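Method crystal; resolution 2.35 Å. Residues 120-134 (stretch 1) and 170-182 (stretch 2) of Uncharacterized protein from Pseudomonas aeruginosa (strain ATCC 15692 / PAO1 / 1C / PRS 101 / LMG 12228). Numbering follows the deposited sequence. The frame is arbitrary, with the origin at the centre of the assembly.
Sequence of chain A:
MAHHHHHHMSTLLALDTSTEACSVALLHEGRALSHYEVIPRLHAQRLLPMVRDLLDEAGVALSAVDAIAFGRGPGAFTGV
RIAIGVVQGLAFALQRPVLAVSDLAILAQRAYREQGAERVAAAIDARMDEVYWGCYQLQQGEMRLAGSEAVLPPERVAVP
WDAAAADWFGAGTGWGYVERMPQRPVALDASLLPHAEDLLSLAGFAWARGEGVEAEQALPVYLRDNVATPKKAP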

ATOM      1  N   VAL A 120      24.300  12.729 -14.657  1.00 24.52           N
ATOM      2  CA  VAL A 120      23.160  12.035 -15.252  1.00 23.80           C
ATOM      3  C   VAL A 120      21.905  12.882 -15.159  1.00 25.20           C
ATOM      4  O   VAL A 120      21.553  13.392 -14.096  1.00 24.05           O
ATOM      5  CB  VAL A 120      22.910  10.665 -14.595  1.00 22.59           C
ATOM      6  CG1 VAL A 120      21.617  10.059 -15.145  1.00 24.82           C
ATOM      7  CG2 VAL A 120      24.081   9.717 -14.848  1.00 21.90           C
ATOM      8  N   ALA A 121      21.256  13.067 -16.294  1.00 21.09           N
ATOM      9  CA  ALA A 121      19.922  13.640 -16.304  1.00 21.37           C
ATOM     10  C   ALA A 121      18.930  12.465 -16.304  1.00 22.18           C
ATOM     11  O   ALA A 121      18.829  11.729 -17.275  1.00 21.24           O
ATOM     12  CB  ALA A 121      19.726  14.562 -17.526  1.00 21.10           C
ATOM     13  N   ALA A 122      18.252  12.259 -15.184  1.00 23.52           N
ATOM     14  CA  ALA A 122      17.279  11.187 -15.067  1.00 21.73           C
ATOM     15  C   ALA A 122      15.897  11.688 -15.477  1.00 22.65           C
ATOM     16  O   ALA A 122      15.469  12.759 -15.066  1.00 24.06           O
ATOM     17  CB  ALA A 122      17.266  10.641 -13.657  1.00 19.68           C
ATOM     18  N   ALA A 123      15.218  10.917 -16.313  1.00 26.90           N
ATOM     19  CA  ALA A 123      13.878  11.265 -16.754  1.00 26.17           C
ATOM     20  C   ALA A 123      13.010  10.027 -16.765  1.00 25.40           C
ATOM     21  O   ALA A 123      13.358   9.032 -17.395  1.00 25.60           O
ATOM     22  CB  ALA A 123      13.898  11.918 -18.160  1.00 21.56           C
ATOM     23  N   ILE A 124      11.884  10.107 -16.062  1.00 22.77           N
ATOM     24  CA  ILE A 124      10.916   9.023 -15.966  1.00 22.47           C
ATOM     25  C   ILE A 124       9.595   9.504 -16.535  1.00 25.84           C
ATOM     26  O   ILE A 124       9.110  10.578 -16.176  1.00 29.50           O
ATOM     27  CB  ILE A 124      10.755   8.542 -14.500  1.00 26.03           C
ATOM     28  CG1 ILE A 124      12.055   7.898 -14.003  1.00 21.43           C
ATOM     29  CG2 ILE A 124       9.572   7.591 -14.382  1.00 23.12           C
ATOM     30  CD1 ILE A 124      12.048   7.558 -12.514  1.00 20.95           C
ATOM     31  N   ASP A 125       8.999   8.698 -17.399  1.00 28.03           N
ATOM     32  CA  ASP A 125       7.755   9.064 -18.035  1.00 29.64           C
ATOM     33  C   ASP A 125       6.704   9.317 -16.971  1.00 30.46           C
ATOM     34  O   ASP A 125       6.583   8.556 -16.030  1.00 25.79           O
ATOM     35  CB  ASP A 125       7.256   7.968 -18.975  1.00 27.49           C
ATOM     36  CG  ASP A 125       6.130   8.451 -19.864  1.00 38.74           C
ATOM     37  OD1 ASP A 125       5.389   7.626 -20.422  1.00 47.95           O
ATOM     38  OD2 ASP A 125       5.952   9.676 -19.965  1.00 38.74           O
ATOM     39  N   ALA A 126       6.000  10.432 -17.093  1.00 32.30           N
ATOM     40  CA  ALA A 126       4.873  10.736 -16.217  1.00 32.57           C
ATOM     41  C   ALA A 126       3.611  10.627 -17.041  1.00 33.40           C
ATOM     42  O   ALA A 126       3.663  10.474 -18.264  1.00 42.07           O
ATOM     43  CB  ALA A 126       5.004  12.133 -15.602  1.00 26.12           C
ATOM     44  N   ARG A 127       2.469  10.688 -16.389  1.00 39.85           N
ATOM     45  CA  ARG A 127       1.225  10.696 -17.150  1.00 45.62           C
ATOM     46  C   ARG A 127       1.081  12.036 -17.886  1.00 46.46           C
ATOM     47  O   ARG A 127       1.707  13.039 -17.521  1.00 46.26           O
ATOM     48  CB  ARG A 127       0.032  10.451 -16.222  1.00 47.59           C
ATOM     49  N   MET A 128       0.284  12.036 -18.942  1.00 54.10           N
ATOM     50  CA  MET A 128      -0.266  13.266 -19.515  1.00 57.91           C
ATOM     51  C   MET A 128       0.771  14.201 -20.139  1.00 54.65           C
ATOM     52  O   MET A 128       0.807  15.397 -19.858  1.00 59.14           O
ATOM     53  CB  MET A 128      -1.082  14.012 -18.449  1.00 64.72           C
ATOM     54  CG  MET A 128      -2.306  13.235 -17.974  1.00 79.82           C
ATOM     55  SD  MET A 128      -3.168  12.367 -19.325  1.00 93.53           S
ATOM     56  CE  MET A 128      -2.972  10.658 -18.809  1.00 94.03           C
ATOM     57  N   ASP A 129       1.590  13.634 -21.011  1.00 48.05           N
ATOM     58  CA  ASP A 129       2.510  14.396 -21.850  1.00 46.54           C
ATOM     59  C   ASP A 129       3.534  15.161 -21.028  1.00 35.02           C
ATOM     60  O   ASP A 129       3.990  16.229 -21.432  1.00 34.81           O
ATOM     61  CB  ASP A 129       1.749  15.369 -22.766  1.00 32.15           C
ATOM     62  CG  ASP A 129       2.545  15.725 -24.008  1.00 39.54           C
ATOM     63  OD1 ASP A 129       3.376  14.881 -24.409  1.00 37.73           O
ATOM     64  OD2 ASP A 129       2.357  16.834 -24.582  1.00 36.05           O
ATOM     65  N   GLU A 130       3.908  14.598 -19.886  1.00 32.23           N
ATOM     66  CA  GLU A 130       4.967  15.175 -19.072  1.00 31.64           C
ATOM     67  C   GLU A 130       5.955  14.102 -18.629  1.00 33.99           C
ATOM     68  O   GLU A 130       5.666  12.907 -18.700  1.00 35.88           O
ATOM     69  CB  GLU A 130       4.403  15.875 -17.838  1.00 31.71           C
ATOM     70  CG  GLU A 130       3.524  17.080 -18.160  1.00 42.30           C
ATOM     71  CD  GLU A 130       3.092  17.809 -16.909  1.00 51.69           C
ATOM     72  OE1 GLU A 130       2.606  17.149 -15.961  1.00 54.57           O
ATOM     73  OE2 GLU A 130       3.243  19.043 -16.879  1.00 57.24           O
ATOM     74  N   VAL A 131       7.119  14.545 -18.164  1.00 27.31           N
ATOM     75  CA  VAL A 131       8.112  13.655 -17.595  1.00 23.94           C
ATOM     76  C   VAL A 131       8.561  14.154 -16.243  1.00 31.95           C
ATOM     77  O   VAL A 131       8.665  15.361 -16.011  1.00 27.93           O
ATOM     78  CB  VAL A 131       9.344  13.481 -18.537  1.00 29.11           C
ATOM     79  CG1 VAL A 131       8.954  12.832 -19.853  1.00 24.44           C
ATOM     80  CG2 VAL A 131       9.999  14.840 -18.806  1.00 26.69           C
ATOM     81  N   TYR A 132       8.888  13.207 -15.370  1.00 29.59           N
ATOM     82  CA  TYR A 132       9.607  13.503 -14.162  1.00 21.79           C
ATOM     83  C   TYR A 132      11.073  13.682 -14.516  1.00 24.17           C
ATOM     84  O   TYR A 132      11.604  12.940 -15.344  1.00 26.37           O
ATOM     85  CB  TYR A 132       9.424  12.384 -13.154  1.00 25.17           C
ATOM     86  CG  TYR A 132       7.999  12.175 -12.691  1.00 34.28           C
ATOM     87  CD1 TYR A 132       7.370  13.101 -11.860  1.00 34.89           C
ATOM     88  CD2 TYR A 132       7.271  11.068 -13.103  1.00 38.01           C
ATOM     89  CE1 TYR A 132       6.063  12.907 -11.423  1.00 34.47           C
ATOM     90  CE2 TYR A 132       5.963  10.871 -12.675  1.00 44.05           C
ATOM     91  CZ  TYR A 132       5.360  11.796 -11.842  1.00 42.83           C
ATOM     92  OH  TYR A 132       4.058  11.590 -11.417  1.00 49.73           O
ATOM     93  N   TRP A 133      11.714  14.678 -13.898  1.00 23.95           N
ATOM     94  CA  TRP A 133      13.035  15.149 -14.304  1.00 21.67           C
ATOM     95  C   TRP A 133      13.915  15.515 -13.113  1.00 23.75           C
ATOM     96  O   TRP A 133      13.481  16.245 -12.238  1.00 21.00           O
ATOM     97  CB  TRP A 133      12.868  16.354 -15.227  1.00 22.72           C
ATOM     98  CG  TRP A 133      14.136  17.017 -15.670  1.00 26.40           C
ATOM     99  CD1 TRP A 133      14.729  18.127 -15.114  1.00 21.06           C
ATOM    100  CD2 TRP A 133      14.949  16.644 -16.779  1.00 26.28           C
ATOM    101  NE1 TRP A 133      15.852  18.470 -15.824  1.00 21.28           N
ATOM    102  CE2 TRP A 133      16.021  17.570 -16.842  1.00 20.97           C
ATOM    103  CE3 TRP A 133      14.879  15.618 -17.734  1.00 27.47           C
ATOM    104  CZ2 TRP A 133      17.015  17.496 -17.817  1.00 24.08           C
ATOM    105  CZ3 TRP A 133      15.871  15.540 -18.699  1.00 21.32           C
ATOM    106  CH2 TRP A 133      16.921  16.481 -18.736  1.00 30.65           C
ATOM    107  N   GLY A 134      15.150  15.010 -13.094  1.00 27.96           N
ATOM    108  CA  GLY A 134      16.106  15.309 -12.036  1.00 20.10           C
ATOM    109  C   GLY A 134      17.530  15.052 -12.498  1.00 29.27           C
ATOM    110  O   GLY A 134      17.835  14.001 -13.072  1.00 26.34           O
ATOM    111  N   GLY A 170      21.866  10.529 -20.361  1.00 23.79           N
ATOM    112  CA  GLY A 170      20.425  10.508 -20.140  1.00 20.36           C
ATOM    113  C   GLY A 170      19.934   9.112 -19.761  1.00 23.41           C
ATOM    114  O   GLY A 170      20.155   8.114 -20.467  1.00 24.38           O
ATOM    115  N   ALA A 171      19.265   9.036 -18.623  1.00 21.20           N
ATOM    116  CA  ALA A 171      18.782   7.763 -18.117  1.00 21.42           C
ATOM    117  C   ALA A 171      17.291   7.801 -17.847  1.00 26.20           C
ATOM    118  O   ALA A 171      16.789   8.744 -17.242  1.00 27.90           O
ATOM    119  CB  ALA A 171      19.514   7.386 -16.851  1.00 22.41           C
ATOM    120  N   GLY A 172      16.595   6.758 -18.287  1.00 21.16           N
ATOM    121  CA  GLY A 172      15.200   6.556 -17.933  1.00 19.33           C
ATOM    122  C   GLY A 172      14.203   6.656 -19.072  1.00 24.04           C
ATOM    123  O   GLY A 172      14.498   7.227 -20.138  1.00 20.48           O
ATOM    124  N   THR A 173      13.007   6.124 -18.822  1.00 20.08           N
ATOM    125  CA  THR A 173      11.969   6.025 -19.850  1.00 23.05           C
ATOM    126  C   THR A 173      11.472   7.383 -20.334  1.00 26.58           C
ATOM    127  O   THR A 173      10.837   7.476 -21.389  1.00 26.52           O
ATOM    128  CB  THR A 173      10.749   5.247 -19.334  1.00 26.18           C
ATOM    129  OG1 THR A 173      10.195   5.941 -18.207  1.00 24.69           O
ATOM    130  CG2 THR A 173      11.141   3.810 -18.913  1.00 25.50           C
ATOM    131  N   GLY A 174      11.742   8.429 -19.556  1.00 27.36           N
ATOM    132  CA  GLY A 174      11.404   9.790 -19.952  1.00 24.98           C
ATOM    133  C   GLY A 174      12.130  10.221 -21.220  1.00 26.04           C
ATOM    134  O   GLY A 174      11.703  11.136 -21.920  1.00 25.78           O
ATOM    135  N   TRP A 175      13.238   9.553 -21.518  1.00 23.87           N
ATOM    136  CA  TRP A 175      14.035   9.894 -22.676  1.00 26.87           C
ATOM    137  C   TRP A 175      13.397   9.429 -23.974  1.00 27.59           C
ATOM    138  O   TRP A 175      13.903   9.748 -25.052  1.00 22.73           O
ATOM    139  CB  TRP A 175      15.459   9.350 -22.508  1.00 21.64           C
ATOM    140  CG  TRP A 175      16.191  10.222 -21.518  1.00 26.69           C
ATOM    141  CD1 TRP A 175      16.357   9.994 -20.177  1.00 32.36           C
ATOM    142  CD2 TRP A 175      16.780  11.502 -21.781  1.00 27.56           C
ATOM    143  NE1 TRP A 175      17.030  11.043 -19.597  1.00 26.34           N
ATOM    144  CE2 TRP A 175      17.298  11.985 -20.560  1.00 30.98           C
ATOM    145  CE3 TRP A 175      16.920  12.289 -22.932  1.00 25.67           C
ATOM    146  CZ2 TRP A 175      17.953  13.213 -20.459  1.00 27.85           C
ATOM    147  CZ3 TRP A 175      17.586  13.510 -22.832  1.00 26.01           C
ATOM    148  CH2 TRP A 175      18.086  13.960 -21.602  1.00 25.56           C
ATOM    149  N   GLY A 176      12.249   8.745 -23.874  1.00 23.43           N
ATOM    150  CA  GLY A 176      11.417   8.501 -25.043  1.00 20.14           C
ATOM    151  C   GLY A 176      10.990   9.816 -25.682  1.00 28.74           C
ATOM    152  O   GLY A 176      10.719   9.872 -26.874  1.00 26.57           O
ATOM    153  N   TYR A 177      11.019  10.901 -24.907  1.00 27.28           N
ATOM    154  CA  TYR A 177      10.637  12.222 -25.410  1.00 27.06           C
ATOM    155  C   TYR A 177      11.832  13.097 -25.839  1.00 28.72           C
ATOM    156  O   TYR A 177      11.702  14.315 -25.939  1.00 33.81           O
ATOM    157  CB  TYR A 177       9.835  12.991 -24.349  1.00 22.45           C
ATOM    158  CG  TYR A 177       8.473  12.437 -23.989  1.00 32.85           C
ATOM    159  CD1 TYR A 177       7.326  12.949 -24.582  1.00 33.39           C
ATOM    160  CD2 TYR A 177       8.328  11.419 -23.053  1.00 39.08           C
ATOM    161  CE1 TYR A 177       6.086  12.469 -24.264  1.00 44.42           C
ATOM    162  CE2 TYR A 177       7.088  10.927 -22.732  1.00 46.06           C
ATOM    163  CZ  TYR A 177       5.965  11.459 -23.338  1.00 56.50           C
ATOM    164  OH  TYR A 177       4.713  10.981 -23.026  1.00 64.97           O
ATOM    165  N   VAL A 178      12.984  12.489 -26.100  1.00 26.78           N
ATOM    166  CA  VAL A 178      14.202  13.255 -26.373  1.00 29.06           C
ATOM    167  C   VAL A 178      14.055  14.253 -27.555  1.00 34.07           C
ATOM    168  O   VAL A 178      14.586  15.372 -27.505  1.00 33.28           O
ATOM    169  CB  VAL A 178      15.407  12.293 -26.598  1.00 32.85           C
ATOM    170  CG1 VAL A 178      15.169  11.355 -27.790  1.00 21.59           C
ATOM    171  CG2 VAL A 178      16.691  13.077 -26.750  1.00 21.30           C
ATOM    172  N   GLU A 179      13.312  13.879 -28.592  1.00 34.74           N
ATOM    173  CA  GLU A 179      13.228  14.715 -29.794  1.00 26.56           C
ATOM    174  C   GLU A 179      12.475  16.013 -29.514  1.00 28.96           C
ATOM    175  O   GLU A 179      12.528  16.934 -30.323  1.00 31.26           O
ATOM    176  CB  GLU A 179      12.565  13.948 -30.946  1.00 27.08           C
ATOM    177  CG  GLU A 179      13.411  12.774 -31.417  1.00 40.49           C
ATOM    178  CD  GLU A 179      12.955  12.179 -32.736  1.00 49.94           C
ATOM    179  OE1 GLU A 179      11.926  12.638 -33.275  1.00 53.47           O
ATOM    180  OE2 GLU A 179      13.614  11.222 -33.213  1.00 47.03           O
ATOM    181  N   ARG A 180      11.793  16.084 -28.368  1.00 28.60           N
ATOM    182  CA  ARG A 180      11.051  17.282 -27.957  1.00 22.87           C
ATOM    183  C   ARG A 180      11.765  18.132 -26.892  1.00 34.28           C
ATOM    184  O   ARG A 180      11.269  19.188 -26.491  1.00 36.92           O
ATOM    185  CB  ARG A 180       9.666  16.884 -27.431  1.00 22.80           C
ATOM    186  CG  ARG A 180       8.684  16.466 -28.533  1.00 33.43           C
ATOM    187  CD  ARG A 180       7.370  15.924 -27.953  1.00 30.48           C
ATOM    188  NE  ARG A 180       6.718  16.888 -27.066  1.00 31.27           N
ATOM    189  CZ  ARG A 180       5.641  16.622 -26.332  1.00 32.32           C
ATOM    190  NH1 ARG A 180       5.086  15.416 -26.375  1.00 27.79           N
ATOM    191  NH2 ARG A 180       5.119  17.560 -25.548  1.00 28.64           N
ATOM    192  N   MET A 181      12.911  17.664 -26.411  1.00 30.18           N
ATOM    193  CA  MET A 181      13.667  18.378 -25.382  1.00 30.44           C
ATOM    194  C   MET A 181      14.564  19.461 -26.010  1.00 30.30           C
ATOM    195  O   MET A 181      14.970  19.333 -27.162  1.00 34.54           O
ATOM    196  CB  MET A 181      14.510  17.379 -24.573  1.00 28.82           C
ATOM    197  CG  MET A 181      13.678  16.344 -23.838  1.00 28.81           C
ATOM    198  SD  MET A 181      14.706  15.159 -22.956  1.00 28.40           S
ATOM    199  CE  MET A 181      13.508  14.285 -21.924  1.00 19.20           C
ATOM    200  N   PRO A 182      14.883  20.527 -25.253  1.00 29.71           N
ATOM    201  CA  PRO A 182      15.724  21.597 -25.821  1.00 32.00           C
ATOM    202  C   PRO A 182      17.213  21.252 -25.916  1.00 35.03           C
ATOM    203  O   PRO A 182      17.958  22.016 -26.516  1.00 32.50           O
ATOM    204  CB  PRO A 182      15.512  22.763 -24.849  1.00 25.67           C
ATOM    205  CG  PRO A 182      15.175  22.105 -23.559  1.00 32.69           C
ATOM    206  CD  PRO A 182      14.413  20.854 -23.896  1.00 28.83           C
TER
HETATM  207  O   HOH W   1       4.400  11.449 -20.637  1.00 25.56           O
HETATM  208  O   HOH W   2       4.193   8.233 -22.807  1.00 46.12           O
HETATM  209  O   HOH W   3       2.588  11.951 -24.550  1.00 37.59           O

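The backbone pairing is short and parallel. Ala121 lies beside Gly170 (CA to CA 5.0 Å) and Ala122 beside Ala171 (4.8 Å between their CA atoms), and two nearly linear hydrogen bonds fix the register: Ala171 N to Ala121 O (3.0 Å, 171° at the hydrogen) and Ala123 N to Ala171 O (2.8 Å, 166°). On its other edge the first strand pairs with 131-134 of its own stretch, as the Ala122 N to Gly134 O bond of 2.8 Å attests, so it runs between two partners.

Beyond Ala171 the second stretch leaves the sheet and enters a 3-10 segment, yet polar bonds to the strand continue. Gly174 N donates to Ala123 O (2.8 Å, 144°), while Asp125 N donates to Thr173 OG1 (3.1 Å, 175°), a side-chain hydroxyl receiving the next strand amide. This close approach depends on glycine. An ideal CB on Gly172 would lie 2.1 Å from Ala123 O, and one on Gly174 would lie 2.5 Å from Ala123 C; the phi/psi of Gly172, 114/163, independently calls for glycine.

Trp175 joins polar and apolar contacts. Its NE1 donates to Ala121 O (3.0 Å, 144°), the carbonyl lying at the ring edge near its plane; that oxygen therefore accepts from both the indole and Ala171 N. Ala123 CB sits over one face of the indole, 3.7 Å from Trp175 CD1, and Ala121 CB approaches Trp175 CZ2 at 3.7 Å. An ideal CB on Gly170 would come within 2.7 Å of Trp175 CE2, so the bare glycine leaves space for the ring.

The apolar packing extends to Trp133, whose CZ3 lies 3.6 Å from Trp175 CZ2. Their six-membered rings are oblique, with planes at 51° and centroids 5.7 Å apart. Met181 CE reaches Trp133 CZ3 at 4.2 Å. Separately, Val131 CG1 meets Tyr177 CD2 at 3.6 Å, a branched aliphatic group against an aromatic ring.

Charge pairing occurs at Asp129 and Arg180. Arg180 NH1 donates to Asp129 OD1 (2.7 Å, 157°) and Arg180 NH2 to Asp129 OD2 (3.0 Å, 158°), so two guanidinium nitrogens engage both carboxylate oxygens.

Water links the carboxylates of Asp125 and Asp129 to the Tyr177 hydroxyl. Water 2 donates to Asp125 OD1 (2.7 Å) and hydrogen-bonds Tyr177 OH (2.8 Å from its oxygen); water 3 donates to Asp129 OD1 (3.0 Å) and likewise bonds Tyr177 OH at 2.8 Å. Together, the direct and bridged contacts accompany 672 Å² of buried surface, summed over both stretches.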